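Local coordinates for D-glycero-beta-D-manno-heptose-1,7-bisphosphate 7-phosphatase (Mesorhizobium loti, PDB 2O2X), which removes the C-7 phosphate from D-glycero-beta-D-manno-heptose 1,7-bisphosphate in a magnesium-dependent step of ADP-heptose biosynthesis, at residues L36-T41 against A96-V101. Sequence-based numbering, arbitrary orientation.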
loop_
_atom_site.group_PDB
_atom_site.type_symbol
_atom_site.label_atom_id
_atom_site.label_comp_id
_atom_site.label_asym_id
_atom_site.label_seq_id
_atom_site.Cartn_x
_atom_site.Cartn_y
_atom_site.Cartn_z
ATOM N N LEU A 36 -0.375 1.076 -2.481
ATOM C CA LEU A 36 1.004 1.359 -2.128
ATOM C C LEU A 36 1.417 0.537 -0.939
ATOM O O LEU A 36 0.759 0.540 0.098
ATOM C CB LEU A 36 1.179 2.836 -1.737
ATOM C CG LEU A 36 0.815 3.876 -2.813
ATOM C CD1 LEU A 36 0.954 5.297 -2.262
ATOM C CD2 LEU A 36 1.669 3.684 -4.059
ATOM N N ASP A 37 2.556 -0.118 -1.028
ATOM C CA ASP A 37 3.222 -0.591 0.186
ATOM C C ASP A 37 3.685 0.661 0.984
ATOM O O ASP A 37 3.726 1.778 0.440
ATOM C CB ASP A 37 4.413 -1.486 -0.201
ATOM C CG ASP A 37 5.063 -2.177 1.010
ATOM O OD1 ASP A 37 4.449 -2.353 2.061
ATOM O OD2 ASP A 37 6.222 -2.588 0.871
ATOM N N ARG A 38 4.014 0.502 2.274
ATOM C CA ARG A 38 4.429 1.624 3.089
ATOM C C ARG A 38 5.967 1.659 3.252
ATOM O O ARG A 38 6.622 2.524 2.664
ATOM C CB ARG A 38 3.687 1.666 4.426
ATOM C CG ARG A 38 3.666 3.085 5.009
ATOM C CD ARG A 38 3.364 3.103 6.502
ATOM N NE ARG A 38 4.520 2.625 7.243
ATOM C CZ ARG A 38 4.495 2.215 8.506
ATOM N NH1 ARG A 38 3.366 2.233 9.205
ATOM N NH2 ARG A 38 5.604 1.772 9.051
ATOM N N ASP A 39 6.540 0.749 4.032
ATOM C CA ASP A 39 7.965 0.776 4.337
ATOM C C ASP A 39 8.772 0.385 3.105
ATOM O O ASP A 39 8.662 -0.754 2.626
ATOM C CB ASP A 39 8.262 -0.178 5.494
ATOM C CG ASP A 39 7.509 0.182 6.771
ATOM O OD1 ASP A 39 7.626 1.323 7.238
ATOM O OD2 ASP A 39 6.844 -0.721 7.323
ATOM N N GLY A 40 9.616 1.301 2.631
ATOM C CA GLY A 40 10.352 1.116 1.384
ATOM C C GLY A 40 9.729 1.757 0.151
ATOM O O GLY A 40 10.341 1.800 -0.936
ATOM N N THR A 41 8.528 2.320 0.304
ATOM C CA THR A 41 7.769 2.876 -0.807
ATOM C C THR A 41 7.360 4.304 -0.470
ATOM O O THR A 41 7.860 5.253 -1.085
ATOM C CB THR A 41 6.565 1.969 -1.171
ATOM O OG1 THR A 41 7.055 0.712 -1.631
ATOM C CG2 THR A 41 5.703 2.562 -2.270
ATOM N N ALA A 96 1.095 4.972 16.161
ATOM C CA ALA A 96 1.934 6.169 16.256
ATOM C C ALA A 96 2.788 6.415 15.000
ATOM O O ALA A 96 2.887 7.531 14.506
ATOM C CB ALA A 96 2.825 6.070 17.468
ATOM N N VAL A 97 3.418 5.356 14.513
ATOM C CA VAL A 97 4.281 5.461 13.343
ATOM C C VAL A 97 3.462 5.774 12.103
ATOM O O VAL A 97 3.829 6.659 11.301
ATOM C CB VAL A 97 5.091 4.165 13.160
ATOM C CG1 VAL A 97 5.779 4.108 11.784
ATOM C CG2 VAL A 97 6.106 4.030 14.258
ATOM N N ASN A 98 2.378 5.031 11.905
ATOM C CA ASN A 98 1.537 5.254 10.740
ATOM C C ASN A 98 0.927 6.648 10.769
ATOM O O ASN A 98 0.837 7.326 9.740
ATOM C CB ASN A 98 0.436 4.178 10.598
ATOM C CG ASN A 98 0.026 4.012 9.159
ATOM O OD1 ASN A 98 0.861 3.580 8.334
ATOM N ND2 ASN A 98 -1.209 4.386 8.817
ATOM N N GLY A 99 0.498 7.091 11.948
ATOM C CA GLY A 99 0.012 8.451 12.087
ATOM C C GLY A 99 1.037 9.496 11.697
ATOM O O GLY A 99 0.708 10.479 11.057
ATOM N N ARG A 100 2.284 9.257 12.075
ATOM C CA ARG A 100 3.373 10.165 11.711
ATOM C C ARG A 100 3.591 10.201 10.183
ATOM O O ARG A 100 3.795 11.258 9.585
ATOM C CB ARG A 100 4.677 9.815 12.469
ATOM C CG ARG A 100 5.863 10.656 12.096
ATOM C CD ARG A 100 5.628 12.104 12.359
ATOM N NE ARG A 100 6.840 12.909 12.203
ATOM C CZ ARG A 100 6.846 14.242 12.176
ATOM N NH1 ARG A 100 5.727 14.933 12.274
ATOM N NH2 ARG A 100 7.993 14.883 12.023
ATOM N N VAL A 101 3.497 9.046 9.535
ATOM C CA VAL A 101 3.623 8.991 8.073
ATOM C C VAL A 101 2.522 9.843 7.454
ATOM O O VAL A 101 2.793 10.656 6.577
ATOM C CB VAL A 101 3.581 7.518 7.544
ATOM C CG1 VAL A 101 3.443 7.485 6.047
ATOM C CG2 VAL A 101 4.846 6.741 7.973
#
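Arg38 lays its guanidinium group against one side of helix 91-107, with Val101 over one face and Val97 and Asn98 beside it. It belongs to the DxD motif of the HAD-like phosphatases, Asp37-Arg38-Asp39, in the loop that follows the central parallel strand 34-36; by similarity Asp37 is the nucleophile and Asp39 the proton donor. The contact illustrates how a residue between two acids assigned to catalysis by similarity can tie their loop to a flanking helix. With CG anti to the backbone N (chi1 -156°), the chain runs out extended and bends only at chi3, which brings the guanidinium group to Val97 and Asn98. Val101 CG2 covers one face, 4.2 Å from Arg38 NE, while Val97 CG1 comes in obliquely, 3.6 Å from Arg38 NH2. In-plane hydrogen bonds at the edge leave the group little freedom to rotate. Arg38 NH2 forms a salt bridge with Asp39 OD1 at 2.8 Å, meeting the carboxylate on its syn side, and Asn43 ND2 also donates to that oxygen. Asp39 OD2 is held by Gln81, so bonds to both oxygens help fix the carboxylate's orientation; Arg38 is itself assigned to substrate binding by similarity. On the helix side the Asn98 amide is tilted 29° from the guanidinium plane, and Arg38 NH1 donates to a lone pair of Asn98 OD1 at 3.0 Å, with an N-H...O angle of 164°.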